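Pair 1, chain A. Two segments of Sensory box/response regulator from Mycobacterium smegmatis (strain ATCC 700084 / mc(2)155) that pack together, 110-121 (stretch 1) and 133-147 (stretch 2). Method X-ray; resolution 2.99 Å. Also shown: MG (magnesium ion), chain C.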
# COMPACT_ATOMS: atom_id res chain seq x y z
N PRO A 110 -6.48 11.66 -30.90
CA PRO A 110 -5.57 12.76 -30.58
C PRO A 110 -4.77 12.55 -29.30
O PRO A 110 -4.97 11.57 -28.59
CB PRO A 110 -6.53 13.95 -30.42
CG PRO A 110 -7.79 13.34 -29.92
CD PRO A 110 -7.87 11.96 -30.51
N ARG A 111 -3.87 13.49 -29.03
CA ARG A 111 -3.00 13.41 -27.86
C ARG A 111 -3.76 13.62 -26.56
O ARG A 111 -4.47 14.61 -26.40
CB ARG A 111 -1.89 14.46 -27.97
CG ARG A 111 -0.97 14.26 -29.16
CD ARG A 111 0.11 15.33 -29.20
NE ARG A 111 0.81 15.42 -27.92
CZ ARG A 111 1.77 14.58 -27.52
NH1 ARG A 111 2.34 14.76 -26.33
NH2 ARG A 111 2.16 13.57 -28.29
N GLY A 112 -3.61 12.67 -25.64
CA GLY A 112 -4.26 12.72 -24.32
C GLY A 112 -5.61 12.03 -24.27
O GLY A 112 -6.27 12.03 -23.23
N SER A 113 -6.02 11.43 -25.38
CA SER A 113 -7.34 10.80 -25.50
C SER A 113 -7.37 9.35 -25.04
O SER A 113 -8.43 8.74 -25.02
CB SER A 113 -7.82 10.87 -26.95
OG SER A 113 -7.05 10.00 -27.77
N VAL A 114 -6.20 8.80 -24.71
CA VAL A 114 -6.11 7.42 -24.21
C VAL A 114 -5.33 7.38 -22.90
O VAL A 114 -4.31 8.04 -22.75
CB VAL A 114 -5.46 6.48 -25.26
CG1 VAL A 114 -5.29 5.07 -24.71
CG2 VAL A 114 -6.29 6.45 -26.52
N CYS A 115 -5.84 6.61 -21.95
CA CYS A 115 -5.19 6.41 -20.65
C CYS A 115 -5.04 4.92 -20.35
O CYS A 115 -6.04 4.22 -20.16
CB CYS A 115 -6.00 7.07 -19.55
SG CYS A 115 -5.29 6.86 -17.91
N LEU A 116 -3.80 4.44 -20.28
CA LEU A 116 -3.54 3.02 -20.06
C LEU A 116 -3.46 2.68 -18.58
O LEU A 116 -2.51 3.08 -17.90
CB LEU A 116 -2.23 2.62 -20.75
CG LEU A 116 -2.16 2.84 -22.27
CD1 LEU A 116 -0.74 2.58 -22.77
CD2 LEU A 116 -3.15 1.96 -23.03
N GLU A 117 -4.45 1.95 -18.08
CA GLU A 117 -4.46 1.49 -16.68
C GLU A 117 -3.46 0.37 -16.47
O GLU A 117 -3.43 -0.60 -17.23
CB GLU A 117 -5.84 0.98 -16.28
CG GLU A 117 -6.93 2.03 -16.27
CD GLU A 117 -8.26 1.50 -15.77
OE1 GLU A 117 -9.30 2.02 -16.20
OE2 GLU A 117 -8.27 0.57 -14.93
N ILE A 118 -2.64 0.50 -15.43
CA ILE A 118 -1.69 -0.54 -15.06
C ILE A 118 -1.94 -0.92 -13.61
O ILE A 118 -2.10 -0.06 -12.75
CB ILE A 118 -0.22 -0.07 -15.20
CG1 ILE A 118 -0.01 0.66 -16.53
CG2 ILE A 118 0.72 -1.27 -15.10
CD1 ILE A 118 1.33 1.37 -16.63
N THR A 119 -2.00 -2.23 -13.35
CA THR A 119 -2.17 -2.72 -11.99
C THR A 119 -0.96 -2.34 -11.14
O THR A 119 0.16 -2.28 -11.63
CB THR A 119 -2.40 -4.25 -11.93
OG1 THR A 119 -2.67 -4.64 -10.58
CG2 THR A 119 -1.20 -5.04 -12.46
N GLU A 120 -1.22 -2.08 -9.86
CA GLU A 120 -0.18 -1.59 -8.95
C GLU A 120 0.97 -2.59 -8.80
O GLU A 120 2.13 -2.18 -8.66
CB GLU A 120 -0.79 -1.26 -7.58
CG GLU A 120 0.18 -0.55 -6.65
CD GLU A 120 -0.42 -0.21 -5.30
OE1 GLU A 120 -1.46 -0.79 -4.92
OE2 GLU A 120 0.18 0.64 -4.61
N SER A 121 0.66 -3.88 -8.86
CA SER A 121 1.67 -4.95 -8.70
C SER A 121 2.59 -5.13 -9.93
O SER A 121 2.86 -6.25 -10.34
CB SER A 121 0.96 -6.27 -8.37
OG SER A 121 0.06 -6.64 -9.40
N THR A 133 9.18 3.52 -20.06
CA THR A 133 7.96 3.20 -20.81
C THR A 133 6.93 4.31 -20.66
O THR A 133 6.37 4.78 -21.65
CB THR A 133 7.36 1.86 -20.34
OG1 THR A 133 8.33 0.82 -20.47
CG2 THR A 133 6.11 1.50 -21.15
N LEU A 134 6.67 4.71 -19.41
CA LEU A 134 5.77 5.83 -19.14
C LEU A 134 6.26 7.08 -19.85
O LEU A 134 5.49 7.75 -20.54
CB LEU A 134 5.69 6.12 -17.64
CG LEU A 134 5.23 5.01 -16.69
CD1 LEU A 134 5.07 5.57 -15.29
CD2 LEU A 134 3.93 4.37 -17.16
N THR A 135 7.54 7.38 -19.69
CA THR A 135 8.17 8.54 -20.32
C THR A 135 7.95 8.52 -21.83
O THR A 135 7.66 9.55 -22.44
CB THR A 135 9.68 8.59 -20.02
OG1 THR A 135 9.89 8.48 -18.60
CG2 THR A 135 10.31 9.90 -20.52
N GLY A 136 8.09 7.34 -22.43
CA GLY A 136 7.81 7.17 -23.86
C GLY A 136 6.35 7.40 -24.19
O GLY A 136 6.02 8.06 -25.18
N LEU A 137 5.47 6.85 -23.35
CA LEU A 137 4.02 6.96 -23.55
C LEU A 137 3.49 8.38 -23.43
O LEU A 137 2.58 8.77 -24.16
CB LEU A 137 3.28 6.06 -22.57
CG LEU A 137 3.23 4.57 -22.94
CD1 LEU A 137 2.76 3.74 -21.76
CD2 LEU A 137 2.34 4.34 -24.16
N HIS A 138 4.04 9.15 -22.50
CA HIS A 138 3.67 10.56 -22.34
C HIS A 138 4.05 11.39 -23.57
O HIS A 138 3.34 12.33 -23.93
CB HIS A 138 4.31 11.16 -21.09
CG HIS A 138 3.57 10.83 -19.83
ND1 HIS A 138 3.77 9.65 -19.14
CD2 HIS A 138 2.62 11.51 -19.15
CE1 HIS A 138 2.98 9.63 -18.08
NE2 HIS A 138 2.28 10.74 -18.06
N ASN A 139 5.15 11.02 -24.23
CA ASN A 139 5.59 11.69 -25.46
C ASN A 139 4.70 11.39 -26.66
O ASN A 139 4.57 12.22 -27.56
CB ASN A 139 7.04 11.31 -25.78
CG ASN A 139 8.01 11.76 -24.70
OD1 ASN A 139 7.60 12.19 -23.62
ND2 ASN A 139 9.30 11.66 -24.99
N VAL A 140 4.11 10.20 -26.67
CA VAL A 140 3.09 9.84 -27.67
C VAL A 140 1.77 10.58 -27.41
O VAL A 140 1.01 10.87 -28.34
CB VAL A 140 2.84 8.32 -27.67
CG1 VAL A 140 1.70 7.93 -28.61
CG2 VAL A 140 4.11 7.57 -28.07
N GLY A 141 1.51 10.90 -26.15
CA GLY A 141 0.26 11.54 -25.73
C GLY A 141 -0.70 10.52 -25.14
O GLY A 141 -1.90 10.55 -25.41
N VAL A 142 -0.15 9.61 -24.33
CA VAL A 142 -0.90 8.54 -23.70
C VAL A 142 -0.79 8.68 -22.19
O VAL A 142 0.31 8.67 -21.64
CB VAL A 142 -0.36 7.15 -24.12
CG1 VAL A 142 -1.23 6.04 -23.54
CG2 VAL A 142 -0.30 7.04 -25.63
N GLN A 143 -1.93 8.81 -21.53
CA GLN A 143 -1.97 8.93 -20.08
C GLN A 143 -1.79 7.55 -19.44
O GLN A 143 -1.94 6.53 -20.11
CB GLN A 143 -3.30 9.53 -19.62
CG GLN A 143 -3.64 10.86 -20.26
CD GLN A 143 -2.81 12.00 -19.72
OE1 GLN A 143 -1.90 12.50 -20.39
NE2 GLN A 143 -3.10 12.41 -18.48
N VAL A 144 -1.47 7.54 -18.16
CA VAL A 144 -1.33 6.28 -17.42
C VAL A 144 -1.98 6.37 -16.05
O VAL A 144 -1.76 7.33 -15.31
CB VAL A 144 0.15 5.88 -17.26
CG1 VAL A 144 0.28 4.64 -16.38
CG2 VAL A 144 0.76 5.60 -18.63
N ALA A 145 -2.77 5.35 -15.73
CA ALA A 145 -3.48 5.24 -14.46
C ALA A 145 -2.98 4.06 -13.64
O ALA A 145 -2.55 3.04 -14.18
CB ALA A 145 -4.97 5.09 -14.71
N ILE A 146 -3.05 4.20 -12.32
CA ILE A 146 -2.75 3.12 -11.39
C ILE A 146 -4.05 2.57 -10.79
O ILE A 146 -4.67 3.16 -9.90
CB ILE A 146 -1.78 3.56 -10.28
CG1 ILE A 146 -0.41 3.91 -10.89
CG2 ILE A 146 -1.63 2.48 -9.22
CD1 ILE A 146 0.34 2.75 -11.53
N ASP A 147 -4.40 1.41 -11.31
CA ASP A 147 -5.59 0.62 -11.01
C ASP A 147 -5.43 -0.12 -9.71
O ASP A 147 -4.30 -0.48 -9.34
CB ASP A 147 -5.66 -0.45 -12.11
CG ASP A 147 -7.06 -0.77 -12.55
OD1 ASP A 147 -7.18 -1.63 -13.45
OD2 ASP A 147 -8.03 -0.18 -12.03
MG MG C . -9.35 -1.25 -14.12

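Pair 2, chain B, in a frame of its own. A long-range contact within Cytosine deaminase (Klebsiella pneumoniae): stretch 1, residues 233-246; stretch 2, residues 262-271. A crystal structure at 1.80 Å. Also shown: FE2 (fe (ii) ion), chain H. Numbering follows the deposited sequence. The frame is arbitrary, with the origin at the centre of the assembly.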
# COMPACT_ATOMS: atom_id res chain seq x y z
N MET B 233 2.95 -5.82 35.09
CA MET B 233 3.49 -4.74 34.27
C MET B 233 2.96 -4.71 32.84
O MET B 233 3.61 -4.17 31.95
CB MET B 233 5.03 -4.73 34.32
CG MET B 233 5.70 -6.08 34.11
SD MET B 233 7.48 -6.09 34.55
CE MET B 233 8.13 -4.86 33.42
N GLY B 234 1.77 -5.26 32.62
CA GLY B 234 1.25 -5.37 31.26
C GLY B 234 1.20 -4.09 30.45
O GLY B 234 1.60 -4.07 29.28
N ALA B 235 0.72 -3.01 31.05
CA ALA B 235 0.63 -1.72 30.37
C ALA B 235 2.00 -1.23 29.87
O ALA B 235 2.09 -0.48 28.90
CB ALA B 235 -0.02 -0.67 31.29
N GLN B 236 3.06 -1.67 30.54
CA GLN B 236 4.41 -1.22 30.22
C GLN B 236 5.12 -2.15 29.24
O GLN B 236 6.30 -1.97 28.94
CB GLN B 236 5.25 -1.11 31.50
CG GLN B 236 4.84 0.04 32.43
CD GLN B 236 3.55 -0.24 33.17
OE1 GLN B 236 3.37 -1.32 33.74
NE2 GLN B 236 2.64 0.72 33.16
N VAL B 237 4.38 -3.14 28.72
CA VAL B 237 4.98 -4.17 27.89
C VAL B 237 4.34 -4.22 26.50
O VAL B 237 3.12 -4.24 26.38
CB VAL B 237 4.84 -5.57 28.55
CG1 VAL B 237 5.39 -6.67 27.63
CG2 VAL B 237 5.59 -5.57 29.90
N THR B 238 5.18 -4.24 25.47
CA THR B 238 4.71 -4.40 24.10
C THR B 238 5.38 -5.60 23.45
O THR B 238 6.57 -5.85 23.66
CB THR B 238 4.98 -3.13 23.25
OG1 THR B 238 4.26 -2.02 23.81
CG2 THR B 238 4.52 -3.34 21.81
N ALA B 239 4.59 -6.36 22.69
CA ALA B 239 5.13 -7.40 21.82
C ALA B 239 5.08 -6.91 20.38
O ALA B 239 4.00 -6.63 19.85
CB ALA B 239 4.32 -8.70 21.98
N SER B 240 6.24 -6.81 19.74
CA SER B 240 6.31 -6.37 18.36
C SER B 240 6.53 -7.58 17.47
O SER B 240 7.13 -8.56 17.90
CB SER B 240 7.46 -5.38 18.16
OG SER B 240 7.19 -4.12 18.79
N HIS B 241 6.01 -7.54 16.24
CA HIS B 241 6.30 -8.58 15.24
C HIS B 241 5.94 -9.97 15.72
O HIS B 241 6.79 -10.87 15.71
CB HIS B 241 7.79 -8.69 14.93
CG HIS B 241 8.41 -7.47 14.32
ND1 HIS B 241 8.10 -7.04 13.05
CD2 HIS B 241 9.37 -6.65 14.78
CE1 HIS B 241 8.83 -5.98 12.76
NE2 HIS B 241 9.61 -5.72 13.80
N THR B 242 4.71 -10.16 16.16
CA THR B 242 4.28 -11.50 16.54
C THR B 242 3.83 -12.24 15.29
O THR B 242 2.73 -12.79 15.25
CB THR B 242 3.15 -11.41 17.59
OG1 THR B 242 2.12 -10.53 17.13
CG2 THR B 242 3.73 -10.86 18.89
N CYS B 243 4.69 -12.27 14.26
CA CYS B 243 4.34 -12.86 12.96
C CYS B 243 3.91 -14.32 13.06
O CYS B 243 3.01 -14.77 12.34
CB CYS B 243 5.51 -12.73 11.99
SG CYS B 243 6.04 -11.01 11.75
N ALA B 244 4.58 -15.08 13.93
CA ALA B 244 4.23 -16.49 14.11
C ALA B 244 2.76 -16.69 14.50
O ALA B 244 2.17 -17.72 14.18
CB ALA B 244 5.15 -17.13 15.16
N MET B 245 2.16 -15.72 15.18
CA MET B 245 0.75 -15.86 15.54
C MET B 245 -0.12 -16.03 14.28
O MET B 245 -1.11 -16.74 14.30
CB MET B 245 0.25 -14.68 16.38
CG MET B 245 -1.13 -14.94 16.95
SD MET B 245 -1.95 -13.41 17.45
CE MET B 245 -0.77 -12.83 18.66
N GLY B 246 0.28 -15.40 13.18
CA GLY B 246 -0.42 -15.60 11.92
C GLY B 246 -0.30 -17.01 11.35
O GLY B 246 -0.96 -17.33 10.36
N ALA B 262 -5.65 -11.08 29.63
CA ALA B 262 -5.40 -10.93 31.06
C ALA B 262 -4.09 -10.19 31.33
O ALA B 262 -3.97 -9.46 32.32
CB ALA B 262 -5.39 -12.29 31.74
N SER B 263 -3.11 -10.35 30.44
CA SER B 263 -1.78 -9.77 30.66
C SER B 263 -1.78 -8.25 30.49
O SER B 263 -0.99 -7.55 31.14
CB SER B 263 -0.77 -10.39 29.70
OG SER B 263 -0.94 -9.86 28.39
N GLY B 264 -2.64 -7.76 29.62
CA GLY B 264 -2.76 -6.33 29.38
C GLY B 264 -1.68 -5.75 28.49
O GLY B 264 -1.60 -4.54 28.35
N ILE B 265 -0.86 -6.61 27.87
CA ILE B 265 0.22 -6.11 27.01
C ILE B 265 -0.28 -5.54 25.68
O ILE B 265 -1.41 -5.81 25.26
CB ILE B 265 1.32 -7.17 26.73
CG1 ILE B 265 0.83 -8.25 25.76
CG2 ILE B 265 1.85 -7.76 28.04
CD1 ILE B 265 1.92 -9.23 25.33
N ASN B 266 0.58 -4.74 25.03
CA ASN B 266 0.26 -4.13 23.75
C ASN B 266 0.92 -4.90 22.62
O ASN B 266 1.86 -5.66 22.84
CB ASN B 266 0.77 -2.68 23.70
CG ASN B 266 0.21 -1.82 24.83
OD1 ASN B 266 -0.91 -1.32 24.75
ND2 ASN B 266 1.00 -1.64 25.88
N PHE B 267 0.41 -4.70 21.40
CA PHE B 267 0.95 -5.34 20.21
C PHE B 267 1.26 -4.32 19.13
O PHE B 267 0.50 -3.39 18.90
CB PHE B 267 -0.04 -6.38 19.68
CG PHE B 267 -0.15 -7.59 20.55
CD1 PHE B 267 0.48 -8.77 20.19
CD2 PHE B 267 -0.86 -7.54 21.75
CE1 PHE B 267 0.38 -9.89 21.00
CE2 PHE B 267 -0.93 -8.65 22.57
CZ PHE B 267 -0.33 -9.83 22.19
N ILE B 268 2.39 -4.49 18.46
CA ILE B 268 2.69 -3.67 17.30
C ILE B 268 2.86 -4.57 16.07
O ILE B 268 3.54 -5.59 16.13
CB ILE B 268 3.94 -2.80 17.52
CG1 ILE B 268 3.68 -1.76 18.62
CG2 ILE B 268 4.35 -2.11 16.21
CD1 ILE B 268 4.92 -0.97 19.02
N SER B 269 2.19 -4.20 14.98
CA SER B 269 2.33 -4.93 13.72
C SER B 269 2.96 -4.01 12.69
O SER B 269 2.63 -2.83 12.62
CB SER B 269 0.95 -5.37 13.22
OG SER B 269 1.04 -5.87 11.90
N CYS B 270 3.86 -4.56 11.87
CA CYS B 270 4.52 -3.81 10.81
C CYS B 270 4.20 -4.46 9.47
O CYS B 270 5.02 -5.21 8.92
CB CYS B 270 6.04 -3.78 11.02
SG CYS B 270 6.55 -3.09 12.62
N PRO B 271 3.00 -4.18 8.94
CA PRO B 271 2.48 -4.93 7.79
C PRO B 271 3.30 -4.81 6.50
O PRO B 271 3.41 -5.82 5.81
CB PRO B 271 1.06 -4.37 7.60
CG PRO B 271 1.10 -3.01 8.26
CD PRO B 271 2.04 -3.17 9.42
FE FE2 H . 11.56 -4.19 14.16
O HOH W 1 -0.46 -6.91 33.82
O HOH W 2 -0.04 0.73 27.88
O HOH W 3 2.67 -7.97 17.55
O HOH W 4 5.33 -7.19 11.86

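Both pairs set two parallel strands side by side, the second entered from a helix through a glycine with positive phi, G141(A) in pair 1 and G264(B) in pair 2; 14 central residues superpose with an RMSD of 0.7 Å. The strand axes cross at -30° and -28°. The hydrogen-bond ladder is the same: Q143(A) N to V114(A) O (2.8 Å), L116(A) N to Q143(A) O (2.8 Å), A145(A) N to L116(A) O (3.2 Å) and I118(A) N to A145(A) O (2.8 Å) in pair 1 match N266(B) N to V237(B) O (2.9 Å), A239(B) N to N266(B) O (2.8 Å), I268(B) N to A239(B) O (3.0 Å) and H241(B) N to I268(B) O (3.1 Å) in pair 2. Pair 1 continues the ladder with D147(A) N to I118(A) O (3.1 Å).

On the face carrying L116(A) and V144(A), matched by A239(B) and F267(B), bulk changes strands. L116(A) CG lies 3.6 Å from V142(A) CG1, and L116(A) CD1 reaches the preceding helix, 3.8 Å from L137(A) CD2. At the matching position A239(B) is small and F267(B) is large; A239(B) CB sits 4.2 Å from F267(B) CE1, and M245(B) CE approaches the same CE1 at 3.9 Å. V237(B) CG1 and I265(B) CG2, 3.7 Å apart, fill the place of V114(A) and V142(A), whose CG1 atoms are 4.3 Å apart.

The other face pairs C115(A) with Q143(A), and T238(B) with N266(B). C115(A) SG rests 3.7 Å from A145(A) CB; T238(B) CG2 meets I268(B) CG1, also at 3.7 Å. N266(B) ND2 adds a weak hydrogen bond to V237(B) O (3.4 Å).

At the entry, G112(A) N donates to G141(A) O (2.7 Å), and R111(A) NH2 donates to N139(A) O (2.9 Å), tying the loop to the end of the helix. In pair 2, G234(B) packs its CA 3.1 Å from S263(B) O, too close for a CB, and water 1 bridges G234(B) N (3.0 Å) and S263(B) O (2.8 Å).

Metal sites differ most. E117(A) OE2 and D147(A) OD1, one from each strand, both bind magnesium at 2.3 Å, which accounts for two carboxylate oxygens lying 2.9 Å apart. E117(A) matches S240(B), which binds no metal; instead H241(B), matched to I118(A) but with its side-chain centre 6.8 Å away, binds iron through NE2 (2.5 Å). I118(A) CD1 packs 3.4 Å from V144(A) CG1, whereas H241(B) CE1 lies 3.7 Å from C270(B) SG.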